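Local coordinates for malonyl CoA-acyl carrier protein transacylase (Clostridium perfringens, PDB 3PTW) that probably transfers the malonyl group from malonyl-CoA to acyl carrier protein, supplying extender units for fatty acid synthesis, at residues M120-A133 and A189-L203. Residues are numbered along the deposited sequence; the frame is centred on the assembly and turned at random.
Sequences MQEAVAEGIGGMVA and AIKLPVSAPFHCSML
A133 and I190 form an antiparallel hydrogen-bonded pair, A133 N to I190 O 2.8 Å and I190 N to A133 O 2.9 Å, and L192 N extends the ladder to M131 O, also at 2.9 Å. Farther along, segment 189-203 draws P197 beside G129 and G130. M131 runs along this departing backbone: CG and SD lie against A196 O, and chi3 of 88° bends CE back against F198 CB, 3.8 Å away. M120, from helix 106-122, lays CE over one face of the F198 ring, 3.9 Å from the centroid, while its carbonyl O meets the ring edge in plane. Both methionine sulfurs make Met-aromatic contacts with this ring, that of M131 obliquely. The four-stranded antiparallel sheet, with 188-191 as an outer strand, belongs to the small ferredoxin-like subdomain of the acyltransferase fold; the backbone leaving it carries H199 to S91 of the probable nucleophile elbow, consistent with the Ser-His pair of this family. Nearby, V124 CG2 packs against P197 CG at 3.7 Å and also touches M202 CB. M202, its chain bent at chi3 (80°), brings CE to I128 CD1. L203 sets CD2 against M120 CG, 3.7 Å apart, and CG against A123 CB. One water bridges V124 O and S195 O; another accepts from G129 N and lies at A125 O, its very short approach to S195 O being doubtful.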
ATOM      1  N   MET A 120       4.635  -6.230  12.494  1.00 35.59           N
ATOM      2  CA  MET A 120       5.707  -5.660  11.681  1.00 35.23           C
ATOM      3  C   MET A 120       6.607  -4.719  12.491  1.00 36.21           C
ATOM      4  O   MET A 120       7.834  -4.733  12.325  1.00 35.13           O
ATOM      5  CB  MET A 120       5.152  -4.942  10.456  1.00 34.43           C
ATOM      6  CG  MET A 120       4.560  -5.883   9.409  1.00 33.61           C
ATOM      7  SD  MET A 120       3.711  -5.010   8.082  1.00 33.97           S
ATOM      8  CE  MET A 120       5.100  -4.516   7.068  1.00 33.04           C
ATOM      9  N   GLN A 121       5.994  -3.917  13.368  1.00 37.43           N
ATOM     10  CA  GLN A 121       6.746  -2.953  14.169  1.00 38.27           C
ATOM     11  C   GLN A 121       7.593  -3.636  15.243  1.00 39.25           C
ATOM     12  O   GLN A 121       8.721  -3.208  15.506  1.00 39.88           O
ATOM     13  CB  GLN A 121       5.813  -1.914  14.803  1.00 39.18           C
ATOM     14  CG  GLN A 121       6.487  -0.576  15.224  1.00 45.41           C
ATOM     15  CD  GLN A 121       7.346   0.063  14.117  1.00 39.94           C
ATOM     16  OE1 GLN A 121       8.480   0.484  14.362  1.00 45.94           O
ATOM     17  NE2 GLN A 121       6.814   0.122  12.905  1.00 44.00           N
ATOM     18  N   GLU A 122       7.048  -4.698  15.834  1.00 39.40           N
ATOM     19  CA  GLU A 122       7.679  -5.402  16.954  1.00 40.58           C
ATOM     20  C   GLU A 122       8.679  -6.496  16.562  1.00 40.11           C
ATOM     21  O   GLU A 122       9.397  -6.988  17.418  1.00 40.82           O
ATOM     22  CB  GLU A 122       6.610  -6.010  17.867  1.00 41.53           C
ATOM     23  CG  GLU A 122       5.766  -4.991  18.615  1.00 53.05           C
ATOM     24  CD  GLU A 122       4.716  -5.640  19.521  1.00 43.92           C
ATOM     25  OE1 GLU A 122       4.411  -6.844  19.333  1.00 53.73           O
ATOM     26  OE2 GLU A 122       4.194  -4.942  20.419  1.00 54.34           O
ATOM     27  N   ALA A 123       8.715  -6.880  15.285  1.00 38.90           N
ATOM     28  CA  ALA A 123       9.546  -8.011  14.824  1.00 38.26           C
ATOM     29  C   ALA A 123      11.030  -7.837  15.139  1.00 39.13           C
ATOM     30  O   ALA A 123      11.689  -8.763  15.608  1.00 39.08           O
ATOM     31  CB  ALA A 123       9.352  -8.252  13.321  1.00 36.64           C
ATOM     32  N   VAL A 124      11.538  -6.635  14.860  1.00 39.73           N
ATOM     33  CA  VAL A 124      12.931  -6.274  15.090  1.00 39.63           C
ATOM     34  C   VAL A 124      12.966  -5.148  16.125  1.00 39.91           C
ATOM     35  O   VAL A 124      12.132  -4.242  16.086  1.00 39.80           O
ATOM     36  CB  VAL A 124      13.589  -5.805  13.766  1.00 38.80           C
ATOM     37  CG1 VAL A 124      15.048  -5.434  13.977  1.00 31.96           C
ATOM     38  CG2 VAL A 124      13.467  -6.893  12.698  1.00 31.80           C
ATOM     39  N   ALA A 125      13.927  -5.215  17.043  1.00 40.76           N
ATOM     40  CA  ALA A 125      14.095  -4.202  18.079  1.00 41.91           C
ATOM     41  C   ALA A 125      14.513  -2.865  17.461  1.00 42.42           C
ATOM     42  O   ALA A 125      15.157  -2.835  16.401  1.00 42.04           O
ATOM     43  CB  ALA A 125      15.127  -4.661  19.099  1.00 42.91           C
ATOM     44  N   GLU A 126      14.128  -1.771  18.121  1.00 42.96           N
ATOM     45  CA  GLU A 126      14.427  -0.412  17.669  1.00 42.86           C
ATOM     46  C   GLU A 126      15.935  -0.193  17.565  1.00 42.15           C
ATOM     47  O   GLU A 126      16.683  -0.556  18.469  1.00 42.90           O
ATOM     48  CB  GLU A 126      13.822   0.601  18.642  1.00 44.11           C
ATOM     49  CG  GLU A 126      13.797   2.047  18.155  1.00 62.68           C
ATOM     50  CD  GLU A 126      12.901   2.940  19.017  1.00 45.78           C
ATOM     51  OE1 GLU A 126      11.926   3.502  18.467  1.00 63.06           O
ATOM     52  OE2 GLU A 126      13.157   3.065  20.236  1.00 64.33           O
ATOM     53  N   GLY A 127      16.367   0.393  16.454  1.00 40.57           N
ATOM     54  CA  GLY A 127      17.771   0.749  16.263  1.00 40.20           C
ATOM     55  C   GLY A 127      18.663  -0.300  15.620  1.00 39.20           C
ATOM     56  O   GLY A 127      19.874  -0.088  15.490  1.00 39.83           O
ATOM     57  N   ILE A 128      18.100  -1.433  15.208  1.00 37.69           N
ATOM     58  CA  ILE A 128      18.948  -2.438  14.562  1.00 37.32           C
ATOM     59  C   ILE A 128      18.778  -2.532  13.044  1.00 35.51           C
ATOM     60  O   ILE A 128      19.744  -2.803  12.312  1.00 34.85           O
ATOM     61  CB  ILE A 128      18.912  -3.841  15.270  1.00 38.81           C
ATOM     62  CG1 ILE A 128      18.258  -4.904  14.395  1.00 35.27           C
ATOM     63  CG2 ILE A 128      18.346  -3.753  16.719  1.00 37.20           C
ATOM     64  CD1 ILE A 128      18.736  -6.305  14.676  1.00 39.19           C
ATOM     65  N   GLY A 129      17.556  -2.290  12.576  1.00 34.23           N
ATOM     66  CA  GLY A 129      17.252  -2.382  11.161  1.00 33.76           C
ATOM     67  C   GLY A 129      16.592  -1.105  10.701  1.00 34.11           C
ATOM     68  O   GLY A 129      16.099  -0.334  11.520  1.00 34.68           O
ATOM     69  N   GLY A 130      16.577  -0.884   9.393  1.00 33.92           N
ATOM     70  CA  GLY A 130      15.973   0.322   8.821  1.00 33.02           C
ATOM     71  C   GLY A 130      15.700   0.167   7.343  1.00 31.71           C
ATOM     72  O   GLY A 130      15.680  -0.945   6.817  1.00 30.64           O
ATOM     73  N   MET A 131      15.463   1.288   6.670  1.00 31.86           N
ATOM     74  CA  MET A 131      15.182   1.269   5.241  1.00 31.69           C
ATOM     75  C   MET A 131      15.894   2.419   4.553  1.00 31.79           C
ATOM     76  O   MET A 131      16.092   3.489   5.151  1.00 32.10           O
ATOM     77  CB  MET A 131      13.677   1.327   4.983  1.00 31.70           C
ATOM     78  CG  MET A 131      12.906   0.142   5.583  1.00 26.62           C
ATOM     79  SD  MET A 131      11.119   0.296   5.363  1.00 32.74           S
ATOM     80  CE  MET A 131      10.947  -0.485   3.746  1.00 26.06           C
ATOM     81  N   VAL A 132      16.285   2.183   3.301  1.00 30.80           N
ATOM     82  CA  VAL A 132      17.024   3.164   2.526  1.00 30.53           C
ATOM     83  C   VAL A 132      16.419   3.335   1.132  1.00 30.35           C
ATOM     84  O   VAL A 132      16.298   2.357   0.375  1.00 29.84           O
ATOM     85  CB  VAL A 132      18.533   2.796   2.434  1.00 30.14           C
ATOM     86  CG1 VAL A 132      19.275   3.752   1.505  1.00 28.04           C
ATOM     87  CG2 VAL A 132      19.178   2.800   3.823  1.00 27.40           C
ATOM     88  N   ALA A 133      16.039   4.574   0.810  1.00 30.99           N
ATOM     89  CA  ALA A 133      15.627   4.937  -0.549  1.00 32.44           C
ATOM     90  C   ALA A 133      16.844   4.915  -1.486  1.00 33.28           C
ATOM     91  O   ALA A 133      17.908   5.428  -1.146  1.00 33.80           O
ATOM     92  CB  ALA A 133      14.958   6.322  -0.568  1.00 32.82           C
ATOM     93  N   ALA A 189      21.532   7.443  -2.201  1.00 38.80           N
ATOM     94  CA  ALA A 189      20.868   6.682  -1.162  1.00 38.86           C
ATOM     95  C   ALA A 189      20.437   7.625  -0.055  1.00 40.26           C
ATOM     96  O   ALA A 189      21.216   8.468   0.387  1.00 40.89           O
ATOM     97  CB  ALA A 189      21.798   5.618  -0.623  1.00 38.74           C
ATOM     98  N   ILE A 190      19.186   7.493   0.373  1.00 41.10           N
ATOM     99  CA  ILE A 190      18.670   8.285   1.487  1.00 42.94           C
ATOM    100  C   ILE A 190      18.217   7.335   2.579  1.00 43.05           C
ATOM    101  O   ILE A 190      17.389   6.461   2.338  1.00 42.98           O
ATOM    102  CB  ILE A 190      17.441   9.158   1.083  1.00 43.28           C
ATOM    103  CG1 ILE A 190      17.657   9.839  -0.273  1.00 35.91           C
ATOM    104  CG2 ILE A 190      17.111  10.190   2.205  1.00 36.41           C
ATOM    105  CD1 ILE A 190      16.370  10.418  -0.868  1.00 43.77           C
ATOM    106  N   LYS A 191      18.755   7.505   3.779  1.00 44.16           N
ATOM    107  CA  LYS A 191      18.252   6.745   4.916  1.00 45.04           C
ATOM    108  C   LYS A 191      16.851   7.251   5.248  1.00 45.36           C
ATOM    109  O   LYS A 191      16.660   8.429   5.545  1.00 45.93           O
ATOM    110  CB  LYS A 191      19.185   6.858   6.120  1.00 46.43           C
ATOM    111  CG  LYS A 191      18.823   5.901   7.249  1.00 56.66           C
ATOM    112  CD  LYS A 191      19.443   6.326   8.577  1.00 48.61           C
ATOM    113  CE  LYS A 191      18.847   5.521   9.735  1.00 57.35           C
ATOM    114  NZ  LYS A 191      19.689   5.629  10.965  1.00 49.86           N
ATOM    115  N   LEU A 192      15.869   6.362   5.158  1.00 45.26           N
ATOM    116  CA  LEU A 192      14.494   6.713   5.454  1.00 45.75           C
ATOM    117  C   LEU A 192      14.311   6.867   6.966  1.00 47.32           C
ATOM    118  O   LEU A 192      15.086   6.298   7.742  1.00 46.84           O
ATOM    119  CB  LEU A 192      13.532   5.681   4.858  1.00 45.10           C
ATOM    120  CG  LEU A 192      13.478   5.610   3.322  1.00 43.60           C
ATOM    121  CD1 LEU A 192      12.538   4.520   2.881  1.00 44.12           C
ATOM    122  CD2 LEU A 192      13.055   6.956   2.702  1.00 45.37           C
ATOM    123  N   PRO A 193      13.310   7.666   7.390  1.00 48.94           N
ATOM    124  CA  PRO A 193      13.110   7.886   8.825  1.00 50.57           C
ATOM    125  C   PRO A 193      12.134   6.845   9.405  1.00 50.85           C
ATOM    126  O   PRO A 193      11.105   7.192   9.995  1.00 51.43           O
ATOM    127  CB  PRO A 193      12.532   9.304   8.868  1.00 50.86           C
ATOM    128  CG  PRO A 193      11.755   9.425   7.557  1.00 58.33           C
ATOM    129  CD  PRO A 193      12.308   8.394   6.587  1.00 48.91           C
ATOM    130  N   VAL A 194      12.458   5.573   9.193  1.00 50.34           N
ATOM    131  CA  VAL A 194      11.672   4.456   9.716  1.00 50.05           C
ATOM    132  C   VAL A 194      12.635   3.653  10.563  1.00 49.41           C
ATOM    133  O   VAL A 194      13.824   3.621  10.270  1.00 50.04           O
ATOM    134  CB  VAL A 194      11.098   3.556   8.580  1.00 49.65           C
ATOM    135  CG1 VAL A 194      10.271   2.401   9.151  1.00 63.92           C
ATOM    136  CG2 VAL A 194      10.239   4.371   7.614  1.00 63.74           C
ATOM    137  N   SER A 195      12.135   3.007  11.609  1.00 48.48           N
ATOM    138  CA  SER A 195      13.004   2.198  12.464  1.00 48.16           C
ATOM    139  C   SER A 195      12.775   0.682  12.349  1.00 45.89           C
ATOM    140  O   SER A 195      13.255  -0.081  13.192  1.00 46.93           O
ATOM    141  CB  SER A 195      12.927   2.670  13.925  1.00 49.45           C
ATOM    142  OG  SER A 195      11.582   2.815  14.351  1.00 65.45           O
ATOM    143  N   ALA A 196      12.057   0.257  11.311  1.00 42.55           N
ATOM    144  CA  ALA A 196      11.764  -1.160  11.105  1.00 40.30           C
ATOM    145  C   ALA A 196      12.100  -1.595   9.684  1.00 38.56           C
ATOM    146  O   ALA A 196      11.673  -0.949   8.739  1.00 38.33           O
ATOM    147  CB  ALA A 196      10.310  -1.458  11.421  1.00 39.54           C
ATOM    148  N   PRO A 197      12.854  -2.700   9.534  1.00 37.32           N
ATOM    149  CA  PRO A 197      13.275  -3.193   8.219  1.00 36.22           C
ATOM    150  C   PRO A 197      12.166  -3.933   7.483  1.00 35.13           C
ATOM    151  O   PRO A 197      12.256  -5.155   7.276  1.00 34.45           O
ATOM    152  CB  PRO A 197      14.433  -4.133   8.551  1.00 36.79           C
ATOM    153  CG  PRO A 197      14.151  -4.621   9.918  1.00 31.54           C
ATOM    154  CD  PRO A 197      13.390  -3.528  10.632  1.00 37.60           C
ATOM    155  N   PHE A 198      11.122  -3.196   7.092  1.00 34.12           N
ATOM    156  CA  PHE A 198      10.004  -3.803   6.394  1.00 33.85           C
ATOM    157  C   PHE A 198      10.472  -4.496   5.107  1.00 32.62           C
ATOM    158  O   PHE A 198      11.426  -4.061   4.457  1.00 31.91           O
ATOM    159  CB  PHE A 198       8.926  -2.762   6.062  1.00 35.42           C
ATOM    160  CG  PHE A 198       8.172  -2.231   7.259  1.00 37.68           C
ATOM    161  CD1 PHE A 198       8.168  -2.901   8.478  1.00 36.89           C
ATOM    162  CD2 PHE A 198       7.412  -1.067   7.139  1.00 36.87           C
ATOM    163  CE1 PHE A 198       7.455  -2.393   9.577  1.00 38.91           C
ATOM    164  CE2 PHE A 198       6.684  -0.562   8.219  1.00 38.60           C
ATOM    165  CZ  PHE A 198       6.710  -1.225   9.445  1.00 37.47           C
ATOM    166  N   HIS A 199       9.795  -5.589   4.772  1.00 32.21           N
ATOM    167  CA  HIS A 199       9.961  -6.303   3.509  1.00 31.81           C
ATOM    168  C   HIS A 199      11.298  -6.975   3.264  1.00 31.96           C
ATOM    169  O   HIS A 199      11.699  -7.179   2.116  1.00 32.37           O
ATOM    170  CB  HIS A 199       9.558  -5.413   2.337  1.00 32.40           C
ATOM    171  CG  HIS A 199       8.190  -4.826   2.484  1.00 31.98           C
ATOM    172  ND1 HIS A 199       7.044  -5.585   2.381  1.00 31.75           N
ATOM    173  CD2 HIS A 199       7.785  -3.557   2.739  1.00 32.11           C
ATOM    174  CE1 HIS A 199       5.989  -4.803   2.558  1.00 32.47           C
ATOM    175  NE2 HIS A 199       6.413  -3.568   2.776  1.00 30.92           N
ATOM    176  N   CYS A 200      11.994  -7.318   4.345  1.00 32.15           N
ATOM    177  CA  CYS A 200      13.126  -8.242   4.240  1.00 32.64           C
ATOM    178  C   CYS A 200      12.927  -9.425   5.182  1.00 31.41           C
ATOM    179  O   CYS A 200      11.991  -9.447   5.988  1.00 30.21           O
ATOM    180  CB  CYS A 200      14.474  -7.550   4.500  1.00 33.16           C
ATOM    181  SG  CYS A 200      14.751  -7.082   6.209  1.00 35.13           S
ATOM    182  N   SER A 201      13.814 -10.403   5.057  1.00 31.35           N
ATOM    183  CA  SER A 201      13.774 -11.630   5.845  1.00 31.66           C
ATOM    184  C   SER A 201      13.772 -11.402   7.371  1.00 31.80           C
ATOM    185  O   SER A 201      13.399 -12.294   8.134  1.00 31.40           O
ATOM    186  CB  SER A 201      14.948 -12.529   5.447  1.00 32.21           C
ATOM    187  OG  SER A 201      16.163 -11.993   5.951  1.00 34.47           O
ATOM    188  N   MET A 202      14.177 -10.212   7.816  1.00 32.33           N
ATOM    189  CA  MET A 202      14.181  -9.909   9.252  1.00 32.81           C
ATOM    190  C   MET A 202      12.784  -9.846   9.840  1.00 32.21           C
ATOM    191  O   MET A 202      12.622  -9.910  11.057  1.00 32.23           O
ATOM    192  CB  MET A 202      14.921  -8.599   9.538  1.00 33.47           C
ATOM    193  CG  MET A 202      16.414  -8.675   9.277  1.00 34.86           C
ATOM    194  SD  MET A 202      17.187  -7.057   9.374  1.00 33.55           S
ATOM    195  CE  MET A 202      17.339  -6.872  11.159  1.00 36.08           C
ATOM    196  N   LEU A 203      11.773  -9.703   8.981  1.00 31.72           N
ATOM    197  CA  LEU A 203      10.392  -9.696   9.444  1.00 31.58           C
ATOM    198  C   LEU A 203       9.770 -11.077   9.452  1.00 32.92           C
ATOM    199  O   LEU A 203       8.557 -11.210   9.543  1.00 33.14           O
ATOM    200  CB  LEU A 203       9.532  -8.711   8.641  1.00 30.35           C
ATOM    201  CG  LEU A 203       9.144  -7.450   9.413  1.00 31.77           C
ATOM    202  CD1 LEU A 203      10.377  -6.631   9.780  1.00 29.42           C
ATOM    203  CD2 LEU A 203       8.139  -6.603   8.620  1.00 29.20           C
TER
HETATM  204  O   HOH W   1      11.347  -1.957  14.526  1.00 46.10           O
HETATM  205  O   HOH W   2      14.905  -1.881  13.819  1.00 35.33           O